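Local structure of deoxyhypusine synthase, putative (Entamoeba histolytica, 7L9R) at residues S184-P189 with R241-L246; N59-M64 with S339-V344. The protein probably acts as an NAD-dependent deoxyhypusine synthase, the enzyme that begins hypusine formation on a lysine of the translation factor eIF5A. One frame throughout, in Å; residues are numbered along the deposited sequence.

Both contacts are largely buried, yet they lie on opposite sides of the chain's centre, with centres about 37 Å apart and nearest atoms about 22 Å apart. Contact 1 joins two extended loops, those leading into helices 189-200 and 247-258, well away from the parallel sheet and against the second subunit. Contact 2 sits beside the sheet, where helix 51-66 meets the turn after helix 330-339; Ala343 and Val344 also pack on the third subunit. They share no helix or strand. Backbone amides and carbonyls carry contact 1, as in a scrap of beta-structure, whereas contact 2 depends mainly on side chains: a methyl on a ring and one weak hydrogen bond from an asparagine amide to a backbone carbonyl.

Contact 1. Residues S184-P189 with R241-L246; sequences SMPFTP and RLMVDL
Phe187 and Val244 form a single beta bridge in which both polar backbone atoms of Phe187 are used. Its N donates to Met243 O at 3.2 Å with a bent N-H...O angle of 142°, the donor standing above the carbonyl plane. Its O accepts the straighter bond from Asp245 N, 2.8 Å long. The same oxygen takes a CA-H...O contact from Val244 CA at 3.3 Å. Asp245 O, in turn, faces Thr188 CA and lies 3.3 Å from Pro189 CD.

The side chains with polar ends look elsewhere. With CG anti to the backbone N (chi1 171°), the Asp245 carboxylate reaches Val247 N through OD1 and Gln248 NE2 through OD2. OD1 also takes Val244 N of the second subunit, and Val244 N in turn donates to Asp245 OD1 of that subunit. Thr188 OG1 caps Gln191 N at the start of helix 189-200 and bonds Asp249 OD1.

Apolar contacts flank the bridge: Met243, bent at chi3, brings CE to 3.5 Å from Pro186 CD, and Leu242 CD1 meets Phe187 CD2 at 3.6 Å. The two backbone bonds thus probably help to hold two helix starts in place, while Asp245 ties the same loop to its copy across the subunit interface.

Contact 2. Residues N59-M64 with S339-V344; sequences NIINKM and SKTFAV
Ile61 and Asn62 on helix 51-66 meet Thr341 and Phe342 through branches set by their first torsions. In Ile61, CG1 lies anti to the carbonyl carbon (chi1 -72°), which turns CG2 out beside that carbon and toward the 339-344 turn. Asn62 CG is also anti to its carbonyl carbon (chi1 -77°), and from there the amide reaches the backbone of Lys340 and Thr341.

Ile61 CG2 is the methyl that touches both partners. It packs 3.7 Å from Thr341 CB and lies over one face of the Phe342 ring, 4.2 Å from the centroid, a CH-pi contact. Its closest ring atoms are CE2 and CZ, at the far end of the phenyl group. Leu65, Leu109 and Ile266 also pack on this ring, making it part of the apolar layer between the helices and strand 262-268.

The Asn62 amide runs obliquely past the Thr341 side chain. Its ND2 gives Lys340 O a nearly straight but weak hydrogen bond, 3.3 Å long with an angle of 166° at the hydrogen. OD1 comes within 3.2 Å of Thr341 CA, and its hydrogen-bond partner is Thr345 OG1, just beyond the turn. With OD1 bonded there and ND2 held weakly, the rotation of the amide is probably restrained. Thr341 OG1 hydrogen-bonds Ile337 O in helix 330-339, while Thr341 CG2 lies 3.5 Å from Asn62 OD1.

Thr341 O accepts from Val344 N at 3.1 Å, closing the turn. Ile61 also touches Val291 and Ile266, so helix 51-66 has one side on the parallel strands and another on the C-terminal turn: the packing of helices against a central parallel sheet seen in the Rossmann-like alpha/beta fold of the deoxyhypusine synthase family.

Contact 1. Residues S184-P189 with R241-L246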
loop_
_atom_site.group_PDB
_atom_site.type_symbol
_atom_site.label_atom_id
_atom_site.label_comp_id
_atom_site.label_asym_id
_atom_site.label_seq_id
_atom_site.Cartn_x
_atom_site.Cartn_y
_atom_site.Cartn_z
ATOM N N SER B 184 6.562 -37.311 -27.153
ATOM C CA SER B 184 7.788 -36.842 -27.793
ATOM C C SER B 184 7.740 -35.378 -28.228
ATOM O O SER B 184 8.793 -34.827 -28.570
ATOM C CB SER B 184 8.110 -37.745 -28.990
ATOM O OG SER B 184 7.341 -37.392 -30.125
ATOM N N MET B 185 6.569 -34.739 -28.228
ATOM C CA MET B 185 6.465 -33.319 -28.543
ATOM C C MET B 185 5.720 -32.611 -27.418
ATOM O O MET B 185 4.667 -33.097 -26.967
ATOM C CB MET B 185 5.755 -33.092 -29.883
ATOM C CG MET B 185 6.510 -33.637 -31.095
ATOM S SD MET B 185 8.032 -32.735 -31.453
ATOM C CE MET B 185 7.404 -31.052 -31.457
ATOM N N PRO B 186 6.236 -31.485 -26.922
ATOM C CA PRO B 186 5.617 -30.834 -25.762
ATOM C C PRO B 186 4.248 -30.238 -26.048
ATOM O O PRO B 186 3.931 -29.834 -27.171
ATOM C CB PRO B 186 6.615 -29.727 -25.402
ATOM C CG PRO B 186 7.360 -29.465 -26.667
ATOM C CD PRO B 186 7.445 -30.776 -27.381
ATOM N N PHE B 187 3.434 -30.223 -25.003
ATOM C CA PHE B 187 2.152 -29.548 -24.893
ATOM C C PHE B 187 2.341 -28.115 -24.395
ATOM O O PHE B 187 3.327 -27.792 -23.730
ATOM C CB PHE B 187 1.248 -30.324 -23.939
ATOM C CG PHE B 187 0.916 -31.700 -24.421
ATOM C CD1 PHE B 187 -0.094 -31.895 -25.347
ATOM C CD2 PHE B 187 1.668 -32.791 -24.011
ATOM C CE1 PHE B 187 -0.394 -33.167 -25.811
ATOM C CE2 PHE B 187 1.383 -34.066 -24.482
ATOM C CZ PHE B 187 0.349 -34.252 -25.380
ATOM N N THR B 188 1.383 -27.250 -24.721
ATOM C CA THR B 188 1.388 -25.925 -24.126
ATOM C C THR B 188 0.387 -25.869 -22.987
ATOM O O THR B 188 -0.480 -26.737 -22.871
ATOM C CB THR B 188 1.048 -24.853 -25.167
ATOM O OG1 THR B 188 -0.355 -24.881 -25.446
ATOM C CG2 THR B 188 1.823 -25.091 -26.444
ATOM N N PRO B 189 0.483 -24.874 -22.102
ATOM C CA PRO B 189 -0.527 -24.769 -21.034
ATOM C C PRO B 189 -1.951 -24.681 -21.554
ATOM O O PRO B 189 -2.831 -25.398 -21.057
ATOM C CB PRO B 189 -0.101 -23.501 -20.286
ATOM C CG PRO B 189 1.373 -23.463 -20.471
ATOM C CD PRO B 189 1.627 -23.974 -21.864
ATOM N N ARG B 241 7.650 -37.727 -18.143
ATOM C CA ARG B 241 8.102 -37.376 -19.481
ATOM C C ARG B 241 7.311 -36.231 -20.100
ATOM O O ARG B 241 7.621 -35.816 -21.221
ATOM C CB ARG B 241 8.053 -38.616 -20.376
ATOM C CG ARG B 241 8.950 -39.731 -19.858
ATOM C CD ARG B 241 8.788 -41.007 -20.651
ATOM N NE ARG B 241 7.714 -41.837 -20.124
ATOM C CZ ARG B 241 6.489 -41.888 -20.627
ATOM N NH1 ARG B 241 6.138 -41.147 -21.665
ATOM N NH2 ARG B 241 5.594 -42.704 -20.076
ATOM N N LEU B 242 6.290 -35.730 -19.412
ATOM C CA LEU B 242 5.553 -34.573 -19.896
ATOM C C LEU B 242 6.481 -33.372 -20.028
ATOM O O LEU B 242 7.320 -33.113 -19.161
ATOM C CB LEU B 242 4.400 -34.251 -18.945
ATOM C CG LEU B 242 3.542 -33.029 -19.267
ATOM C CD1 LEU B 242 2.765 -33.232 -20.558
ATOM C CD2 LEU B 242 2.596 -32.731 -18.109
ATOM N N MET B 243 6.329 -32.639 -21.127
ATOM C CA MET B 243 7.057 -31.404 -21.366
ATOM C C MET B 243 6.055 -30.283 -21.605
ATOM O O MET B 243 4.979 -30.503 -22.170
ATOM C CB MET B 243 8.000 -31.565 -22.553
ATOM C CG MET B 243 9.042 -32.635 -22.305
ATOM S SD MET B 243 10.177 -32.933 -23.668
ATOM C CE MET B 243 9.057 -32.895 -25.060
ATOM N N VAL B 244 6.400 -29.077 -21.159
ATOM C CA VAL B 244 5.503 -27.930 -21.252
ATOM C C VAL B 244 6.234 -26.808 -21.974
ATOM O O VAL B 244 7.206 -26.252 -21.447
ATOM C CB VAL B 244 5.004 -27.459 -19.879
ATOM C CG1 VAL B 244 4.196 -26.178 -20.019
ATOM C CG2 VAL B 244 4.150 -28.533 -19.215
ATOM N N ASP B 245 5.776 -26.485 -23.182
ATOM C CA ASP B 245 6.342 -25.402 -23.969
ATOM C C ASP B 245 5.550 -24.119 -23.757
ATOM O O ASP B 245 4.316 -24.134 -23.712
ATOM C CB ASP B 245 6.358 -25.738 -25.457
ATOM C CG ASP B 245 6.732 -24.541 -26.314
ATOM O OD1 ASP B 245 7.739 -23.868 -25.993
ATOM O OD2 ASP B 245 6.008 -24.251 -27.289
ATOM N N LEU B 246 6.271 -23.009 -23.629
ATOM C CA LEU B 246 5.646 -21.707 -23.462
ATOM C C LEU B 246 5.661 -20.868 -24.734
ATOM O O LEU B 246 4.892 -19.906 -24.828
ATOM C CB LEU B 246 6.343 -20.935 -22.331
ATOM C CG LEU B 246 5.556 -20.744 -21.031
ATOM C CD1 LEU B 246 4.992 -22.064 -20.492
ATOM C CD2 LEU B 246 6.438 -20.055 -19.988
#

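Contact 2. Residues N59-M64 with S339-V344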
loop_
_atom_site.group_PDB
_atom_site.type_symbol
_atom_site.label_atom_id
_atom_site.label_comp_id
_atom_site.label_asym_id
_atom_site.label_seq_id
_atom_site.Cartn_x
_atom_site.Cartn_y
_atom_site.Cartn_z
ATOM N N ASN B 59 -19.441 1.619 -18.796
ATOM C CA ASN B 59 -19.575 2.180 -20.136
ATOM C C ASN B 59 -18.569 1.563 -21.104
ATOM O O ASN B 59 -18.917 1.235 -22.245
ATOM C CB ASN B 59 -19.417 3.701 -20.091
ATOM C CG ASN B 59 -20.526 4.379 -19.302
ATOM O OD1 ASN B 59 -21.630 3.841 -19.165
ATOM N ND2 ASN B 59 -20.247 5.577 -18.796
ATOM N N ILE B 60 -17.326 1.370 -20.656
ATOM C CA ILE B 60 -16.279 0.879 -21.549
ATOM C C ILE B 60 -16.532 -0.576 -21.936
ATOM O O ILE B 60 -16.320 -0.965 -23.091
ATOM C CB ILE B 60 -14.895 1.070 -20.897
ATOM C CG1 ILE B 60 -14.530 2.557 -20.857
ATOM C CG2 ILE B 60 -13.817 0.288 -21.645
ATOM C CD1 ILE B 60 -13.327 2.870 -19.987
ATOM N N ILE B 61 -16.991 -1.399 -20.989
ATOM C CA ILE B 61 -17.246 -2.805 -21.299
ATOM C C ILE B 61 -18.398 -2.933 -22.288
ATOM O O ILE B 61 -18.321 -3.711 -23.246
ATOM C CB ILE B 61 -17.499 -3.608 -20.007
ATOM C CG1 ILE B 61 -16.192 -3.784 -19.232
ATOM C CG2 ILE B 61 -18.083 -4.980 -20.324
ATOM C CD1 ILE B 61 -16.365 -4.402 -17.857
ATOM N N ASN B 62 -19.466 -2.151 -22.100
ATOM C CA ASN B 62 -20.562 -2.174 -23.067
ATOM C C ASN B 62 -20.105 -1.729 -24.448
ATOM O O ASN B 62 -20.627 -2.212 -25.460
ATOM C CB ASN B 62 -21.718 -1.298 -22.585
ATOM C CG ASN B 62 -22.532 -1.957 -21.498
ATOM O OD1 ASN B 62 -22.718 -3.174 -21.495
ATOM N ND2 ASN B 62 -23.005 -1.160 -20.552
ATOM N N LYS B 63 -19.130 -0.818 -24.515
ATOM C CA LYS B 63 -18.574 -0.442 -25.811
ATOM C C LYS B 63 -17.834 -1.611 -26.459
ATOM O O LYS B 63 -17.877 -1.770 -27.685
ATOM C CB LYS B 63 -17.652 0.767 -25.659
ATOM C CG LYS B 63 -18.376 2.061 -25.320
ATOM C CD LYS B 63 -17.418 3.241 -25.336
ATOM C CE LYS B 63 -18.085 4.508 -24.832
ATOM N NZ LYS B 63 -17.243 5.711 -25.094
ATOM N N MET B 64 -17.151 -2.439 -25.659
ATOM C CA MET B 64 -16.529 -3.640 -26.214
ATOM C C MET B 64 -17.577 -4.537 -26.858
ATOM O O MET B 64 -17.389 -5.033 -27.973
ATOM C CB MET B 64 -15.778 -4.425 -25.133
ATOM C CG MET B 64 -14.686 -3.694 -24.382
ATOM S SD MET B 64 -13.953 -4.805 -23.146
ATOM C CE MET B 64 -12.926 -3.682 -22.203
ATOM N N SER B 339 -23.733 -7.253 -13.979
ATOM C CA SER B 339 -25.182 -7.087 -14.051
ATOM C C SER B 339 -25.591 -5.903 -14.917
ATOM O O SER B 339 -26.718 -5.885 -15.427
ATOM C CB SER B 339 -25.769 -6.920 -12.651
ATOM O OG SER B 339 -25.507 -5.621 -12.155
ATOM N N LYS B 340 -24.706 -4.921 -15.102
ATOM C CA LYS B 340 -24.980 -3.755 -15.931
ATOM C C LYS B 340 -24.336 -3.850 -17.310
ATOM O O LYS B 340 -24.464 -2.912 -18.103
ATOM C CB LYS B 340 -24.500 -2.476 -15.229
ATOM C CG LYS B 340 -25.063 -2.281 -13.823
ATOM C CD LYS B 340 -26.526 -1.874 -13.843
ATOM C CE LYS B 340 -27.051 -1.672 -12.428
ATOM N NZ LYS B 340 -28.468 -1.187 -12.420
ATOM N N THR B 341 -23.645 -4.954 -17.613
ATOM C CA THR B 341 -22.977 -5.106 -18.900
ATOM C C THR B 341 -23.248 -6.473 -19.520
ATOM O O THR B 341 -24.176 -6.622 -20.319
ATOM C CB THR B 341 -21.467 -4.892 -18.755
ATOM O OG1 THR B 341 -20.954 -5.776 -17.754
ATOM C CG2 THR B 341 -21.154 -3.449 -18.365
ATOM N N PHE B 342 -22.435 -7.474 -19.169
ATOM C CA PHE B 342 -22.528 -8.776 -19.829
ATOM C C PHE B 342 -23.905 -9.411 -19.688
ATOM O O PHE B 342 -24.329 -10.163 -20.573
ATOM C CB PHE B 342 -21.480 -9.738 -19.275
ATOM C CG PHE B 342 -20.078 -9.413 -19.680
ATOM C CD1 PHE B 342 -19.656 -9.638 -20.980
ATOM C CD2 PHE B 342 -19.165 -8.926 -18.754
ATOM C CE1 PHE B 342 -18.354 -9.362 -21.361
ATOM C CE2 PHE B 342 -17.859 -8.647 -19.128
ATOM C CZ PHE B 342 -17.454 -8.865 -20.437
ATOM N N ALA B 343 -24.610 -9.139 -18.591
ATOM C CA ALA B 343 -25.879 -9.806 -18.334
ATOM C C ALA B 343 -27.063 -9.146 -19.034
ATOM O O ALA B 343 -28.135 -9.756 -19.093
ATOM C CB ALA B 343 -26.136 -9.877 -16.827
ATOM N N VAL B 344 -26.905 -7.930 -19.556
ATOM C CA VAL B 344 -27.994 -7.237 -20.237
ATOM C C VAL B 344 -27.650 -6.813 -21.659
ATOM O O VAL B 344 -28.571 -6.609 -22.465
ATOM C CB VAL B 344 -28.474 -6.008 -19.434
ATOM C CG1 VAL B 344 -29.301 -6.435 -18.238
ATOM C CG2 VAL B 344 -27.263 -5.180 -18.976
#